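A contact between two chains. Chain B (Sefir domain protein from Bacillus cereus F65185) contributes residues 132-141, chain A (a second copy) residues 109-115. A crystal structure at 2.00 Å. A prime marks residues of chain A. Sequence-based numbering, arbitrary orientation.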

ATOM      1  N   ASP B 132      14.335  12.692  -4.876  1.00 20.78           N
ATOM      2  CA  ASP B 132      13.188  13.527  -5.224  1.00 16.54           C
ATOM      3  C   ASP B 132      12.013  12.691  -5.716  1.00 17.74           C
ATOM      4  O   ASP B 132      10.851  13.019  -5.446  1.00 15.82           O
ATOM      5  CB  ASP B 132      13.597  14.565  -6.267  1.00 20.38           C
ATOM      6  CG  ASP B 132      14.656  15.517  -5.750  1.00 26.78           C
ATOM      7  OD1 ASP B 132      14.752  15.694  -4.516  1.00 22.90           O
ATOM      8  OD2 ASP B 132      15.407  16.075  -6.575  1.00 30.05           O
ATOM      9  N   LYS B 133      12.289  11.610  -6.447  1.00 14.73           N
ATOM     10  CA  LYS B 133      11.205  10.739  -6.886  1.00 15.28           C
ATOM     11  C   LYS B 133      10.557  10.033  -5.703  1.00 14.97           C
ATOM     12  O   LYS B 133       9.326   9.980  -5.597  1.00 15.88           O
ATOM     13  CB  LYS B 133      11.722   9.726  -7.905  1.00 16.02           C
ATOM     14  CG  LYS B 133      10.667   8.762  -8.427  1.00 17.71           C
ATOM     15  CD  LYS B 133      11.328   7.572  -9.111  1.00 24.45           C
ATOM     16  CE  LYS B 133      10.310   6.657  -9.772  1.00 26.68           C
ATOM     17  NZ  LYS B 133      10.248   5.334  -9.089  1.00 31.85           N
ATOM     18  N   SER B 134      11.372   9.487  -4.799  1.00 16.24           N
ATOM     19  CA  SER B 134      10.828   8.806  -3.629  1.00 15.66           C
ATOM     20  C   SER B 134      10.084   9.777  -2.718  1.00 14.25           C
ATOM     21  O   SER B 134       9.048   9.426  -2.146  1.00 14.83           O
ATOM     22  CB  SER B 134      11.944   8.099  -2.862  1.00 18.75           C
ATOM     23  OG  SER B 134      12.530   7.072  -3.644  1.00 14.51           O
ATOM     24  N   TYR B 135      10.600  10.997  -2.566  1.00 14.75           N
ATOM     25  CA  TYR B 135       9.920  11.961  -1.705  1.00 13.55           C
ATOM     26  C   TYR B 135       8.594  12.395  -2.309  1.00 13.40           C
ATOM     27  O   TYR B 135       7.603  12.577  -1.590  1.00 16.21           O
ATOM     28  CB  TYR B 135      10.825  13.173  -1.463  1.00 12.63           C
ATOM     29  CG  TYR B 135      10.291  14.149  -0.438  1.00 17.05           C
ATOM     30  CD1 TYR B 135      10.498  13.941   0.923  1.00 17.45           C
ATOM     31  CD2 TYR B 135       9.583  15.281  -0.827  1.00 18.66           C
ATOM     32  CE1 TYR B 135      10.008  14.825   1.867  1.00 15.92           C
ATOM     33  CE2 TYR B 135       9.088  16.172   0.111  1.00 18.30           C
ATOM     34  CZ  TYR B 135       9.303  15.938   1.454  1.00 18.82           C
ATOM     35  OH  TYR B 135       8.817  16.817   2.391  1.00 23.52           O
ATOM     36  N   LYS B 136       8.547  12.556  -3.632  1.00 15.63           N
ATOM     37  CA  LYS B 136       7.292  12.864  -4.299  1.00 18.57           C
ATOM     38  C   LYS B 136       6.233  11.812  -4.003  1.00 17.46           C
ATOM     39  O   LYS B 136       5.084  12.144  -3.698  1.00 20.53           O
ATOM     40  CB  LYS B 136       7.522  12.971  -5.796  1.00 21.30           C
ATOM     41  CG  LYS B 136       6.402  13.622  -6.563  1.00 23.73           C
ATOM     42  CD  LYS B 136       7.018  14.119  -7.845  1.00 38.60           C
ATOM     43  CE  LYS B 136       8.116  15.096  -7.503  1.00 47.44           C
ATOM     44  NZ  LYS B 136       9.219  15.005  -8.460  1.00 42.90           N
ATOM     45  N   GLU B 137       6.616  10.538  -4.069  1.00 18.57           N
ATOM     46  CA  GLU B 137       5.642   9.484  -3.814  1.00 15.51           C
ATOM     47  C   GLU B 137       5.226   9.482  -2.351  1.00 15.53           C
ATOM     48  O   GLU B 137       4.047   9.254  -2.038  1.00 19.15           O
ATOM     49  CB  GLU B 137       6.227   8.136  -4.227  1.00 16.14           C
ATOM     50  CG  GLU B 137       5.409   6.942  -3.779  1.00 25.67           C
ATOM     51  CD  GLU B 137       4.060   6.834  -4.487  1.00 25.55           C
ATOM     52  OE1 GLU B 137       3.738   7.680  -5.350  1.00 27.42           O
ATOM     53  OE2 GLU B 137       3.320   5.875  -4.186  1.00 31.11           O
ATOM     54  N   LEU B 138       6.157   9.768  -1.444  1.00 13.33           N
ATOM     55  CA  LEU B 138       5.804   9.891  -0.036  1.00 14.32           C
ATOM     56  C   LEU B 138       4.774  10.997   0.179  1.00 15.26           C
ATOM     57  O   LEU B 138       3.818  10.819   0.943  1.00 15.85           O
ATOM     58  CB  LEU B 138       7.060  10.151   0.794  1.00 13.29           C
ATOM     59  CG  LEU B 138       6.858  10.428   2.284  1.00 12.34           C
ATOM     60  CD1 LEU B 138       6.141   9.268   2.957  1.00 10.87           C
ATOM     61  CD2 LEU B 138       8.201  10.686   2.947  1.00 15.27           C
ATOM     62  N   GLU B 139       4.949  12.143  -0.489  1.00 13.15           N
ATOM     63  CA  GLU B 139       3.952  13.209  -0.396  1.00 12.73           C
ATOM     64  C   GLU B 139       2.589  12.735  -0.882  1.00 16.41           C
ATOM     65  O   GLU B 139       1.559  13.057  -0.280  1.00 16.93           O
ATOM     66  CB  GLU B 139       4.391  14.426  -1.207  1.00 17.46           C
ATOM     67  CG  GLU B 139       5.586  15.183  -0.667  1.00 22.78           C
ATOM     68  CD  GLU B 139       5.922  16.382  -1.535  1.00 23.44           C
ATOM     69  OE1 GLU B 139       5.701  17.524  -1.086  1.00 22.15           O
ATOM     70  OE2 GLU B 139       6.391  16.177  -2.675  1.00 27.02           O
ATOM     71  N   ARG B 140       2.564  11.966  -1.973  1.00 17.30           N
ATOM     72  CA  ARG B 140       1.294  11.464  -2.485  1.00 16.87           C
ATOM     73  C   ARG B 140       0.655  10.489  -1.504  1.00 16.85           C
ATOM     74  O   ARG B 140      -0.557  10.543  -1.268  1.00 21.16           O
ATOM     75  CB  ARG B 140       1.498  10.794  -3.845  1.00 21.76           C
ATOM     76  CG  ARG B 140       0.197  10.411  -4.542  1.00 23.62           C
ATOM     77  CD  ARG B 140       0.439   9.496  -5.737  1.00 27.43           C
ATOM     78  NE  ARG B 140       0.984   8.201  -5.333  1.00 28.50           N
ATOM     79  CZ  ARG B 140       0.244   7.153  -4.988  1.00 21.20           C
ATOM     80  NH1 ARG B 140      -1.078   7.246  -4.992  1.00 23.25           N
ATOM     81  NH2 ARG B 140       0.822   6.011  -4.636  1.00 18.55           N
ATOM     82  N   LEU B 141       1.456   9.594  -0.922  1.00 14.94           N
ATOM     83  CA  LEU B 141       0.926   8.637   0.043  1.00 12.73           C
ATOM     84  C   LEU B 141       0.397   9.333   1.291  1.00 17.02           C
ATOM     85  O   LEU B 141      -0.538   8.839   1.931  1.00 15.14           O
ATOM     86  CB  LEU B 141       2.013   7.623   0.411  1.00 17.21           C
ATOM     87  CG  LEU B 141       2.470   6.687  -0.716  1.00 15.99           C
ATOM     88  CD1 LEU B 141       3.770   5.972  -0.356  1.00 17.44           C
ATOM     89  CD2 LEU B 141       1.383   5.679  -1.056  1.00 14.54           C
TER
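Chain A (109-115) NGEYFLP

Residues 132-141 of chain B are helical, part of a helix that extends beyond both ends of the stretch. Residues 109-115 of chain A form no regular helix or strand. They run along the helix surface in nearly the same direction as the helix, past Lys133, Lys136, Glu137 and Arg140, which recur at the spacing of one helical face.

Asn109′ is in a left-handed backbone conformation (phi/psi 60/25), and its side chain stays clear of the helix. Gly110′ is also left-handed (69/17), where the positive phi favours glycine. Its CA lies 7.2 Å from the CA of Glu137, the nearest CA on the helix. The gap is bridged by water 1, which donates to Gly110′ O at 2.7 Å and to Glu137 OE1 at 2.8 Å. A weak backbone hydrogen bond from Tyr112′ N to Gly110′ O (3.1 Å) closes a tight turn. Glu111′ sits within this turn. Glu111′ CA is 8.2 Å from Arg140 CA, and the CB of Glu111′ points away from the helix.

From Tyr112′ the backbone is extended. Tyr112′ points toward the helix and has the largest covered area of the contact. Its ring presents an edge to Glu137 and Arg140: CE2 is 3.1 Å from Glu137 OE1, and CD2 is 3.6 Å from Arg140 NE. CD2 also lies over one face of the Arg140 guanidinium. That group is held by Glu137, with NE to OE1 at 2.8 Å and a salt bridge from NH2 to OE2 at 2.5 Å. Water 2 links Tyr112′ OH (2.5 Å) to Lys133 NZ (3.3 Å, weak).

Phe113′ turns away. Leu114′ points back toward the helix, and its CD2 is 4.4 Å from Arg140 NH1, at the guanidinium edge. Pro115′ is out of reach. No direct hydrogen bond joins the two stretches.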

ATOM      1  N   ASN A 109       4.677  10.704 -14.725  1.00 50.56           N
ATOM      2  CA  ASN A 109       5.369  11.516 -13.724  1.00 49.00           C
ATOM      3  C   ASN A 109       5.153  10.989 -12.306  1.00 41.39           C
ATOM      4  O   ASN A 109       5.248  11.740 -11.331  1.00 43.68           O
ATOM      5  CB  ASN A 109       4.923  12.979 -13.819  1.00 48.39           C
ATOM      6  CG  ASN A 109       5.529  13.695 -15.008  1.00 51.39           C
ATOM      7  OD1 ASN A 109       6.638  13.383 -15.436  1.00 53.57           O
ATOM      8  ND2 ASN A 109       4.789  14.651 -15.559  1.00 52.28           N
ATOM      9  N   GLY A 110       4.871   9.695 -12.180  1.00 45.58           N
ATOM     10  CA  GLY A 110       4.583   9.115 -10.884  1.00 43.88           C
ATOM     11  C   GLY A 110       3.276   9.563 -10.274  1.00 38.56           C
ATOM     12  O   GLY A 110       3.075   9.387  -9.070  1.00 41.30           O
ATOM     13  N   GLU A 111       2.375  10.135 -11.073  1.00 40.44           N
ATOM     14  CA  GLU A 111       1.045  10.524 -10.601  1.00 44.94           C
ATOM     15  C   GLU A 111       0.092   9.345 -10.806  1.00 35.06           C
ATOM     16  O   GLU A 111      -0.789   9.343 -11.670  1.00 31.09           O
ATOM     17  CB  GLU A 111       0.569  11.772 -11.331  1.00 36.73           C
ATOM     18  CG  GLU A 111       1.648  12.824 -11.527  1.00 49.32           C
ATOM     19  CD  GLU A 111       1.139  14.041 -12.271  1.00 51.69           C
ATOM     20  OE1 GLU A 111       1.819  14.491 -13.218  1.00 48.92           O
ATOM     21  OE2 GLU A 111       0.077  14.571 -11.885  1.00 62.34           O
ATOM     22  N   TYR A 112       0.292   8.328  -9.972  1.00 37.30           N
ATOM     23  CA  TYR A 112      -0.365   7.042 -10.165  1.00 37.65           C
ATOM     24  C   TYR A 112      -1.884   7.155 -10.108  1.00 34.52           C
ATOM     25  O   TYR A 112      -2.446   7.775  -9.200  1.00 33.52           O
ATOM     26  CB  TYR A 112       0.143   6.042  -9.123  1.00 33.29           C
ATOM     27  CG  TYR A 112       1.651   5.892  -9.133  1.00 41.18           C
ATOM     28  CD1 TYR A 112       2.292   5.243 -10.181  1.00 40.15           C
ATOM     29  CD2 TYR A 112       2.432   6.397  -8.101  1.00 38.43           C
ATOM     30  CE1 TYR A 112       3.667   5.104 -10.207  1.00 35.31           C
ATOM     31  CE2 TYR A 112       3.815   6.257  -8.116  1.00 34.69           C
ATOM     32  CZ  TYR A 112       4.424   5.611  -9.172  1.00 36.47           C
ATOM     33  OH  TYR A 112       5.795   5.471  -9.197  1.00 35.65           O
ATOM     34  N   PHE A 113      -2.541   6.550 -11.100  1.00 34.00           N
ATOM     35  CA  PHE A 113      -3.995   6.471 -11.122  1.00 25.51           C
ATOM     36  C   PHE A 113      -4.500   5.624  -9.962  1.00 28.19           C
ATOM     37  O   PHE A 113      -3.999   4.521  -9.717  1.00 26.41           O
ATOM     38  CB  PHE A 113      -4.468   5.871 -12.446  1.00 24.46           C
ATOM     39  CG  PHE A 113      -4.362   6.807 -13.612  1.00 32.52           C
ATOM     40  CD1 PHE A 113      -4.969   8.051 -13.578  1.00 35.59           C
ATOM     41  CD2 PHE A 113      -3.651   6.445 -14.743  1.00 24.47           C
ATOM     42  CE1 PHE A 113      -4.871   8.913 -14.654  1.00 34.17           C
ATOM     43  CE2 PHE A 113      -3.548   7.301 -15.817  1.00 35.14           C
ATOM     44  CZ  PHE A 113      -4.159   8.541 -15.772  1.00 32.22           C
ATOM     45  N   LEU A 114      -5.510   6.133  -9.267  1.00 22.57           N
ATOM     46  CA  LEU A 114      -6.102   5.450  -8.126  1.00 24.19           C
ATOM     47  C   LEU A 114      -7.374   6.183  -7.724  1.00 21.00           C
ATOM     48  O   LEU A 114      -7.334   7.401  -7.508  1.00 28.26           O
ATOM     49  CB  LEU A 114      -5.116   5.394  -6.956  1.00 27.60           C
ATOM     50  CG  LEU A 114      -5.535   4.522  -5.777  1.00 23.69           C
ATOM     51  CD1 LEU A 114      -5.653   3.084  -6.230  1.00 25.92           C
ATOM     52  CD2 LEU A 114      -4.545   4.643  -4.635  1.00 23.30           C
ATOM     53  N   PRO A 115      -8.515   5.496  -7.632  1.00 21.76           N
ATOM     54  CA  PRO A 115      -9.751   6.170  -7.220  1.00 23.87           C
ATOM     55  C   PRO A 115      -9.552   6.893  -5.897  1.00 21.36           C
ATOM     56  O   PRO A 115      -8.911   6.375  -4.981  1.00 17.75           O
ATOM     57  CB  PRO A 115     -10.755   5.019  -7.089  1.00 17.23           C
ATOM     58  CG  PRO A 115     -10.247   3.976  -8.023  1.00 23.16           C
ATOM     59  CD  PRO A 115      -8.739   4.078  -7.962  1.00 15.26           C
TER
HETATM   60  O   HOH W   1       4.721   9.706  -6.933  1.00 25.80           O
HETATM   61  O   HOH W   2       7.541   6.783  -7.965  1.00 28.17           O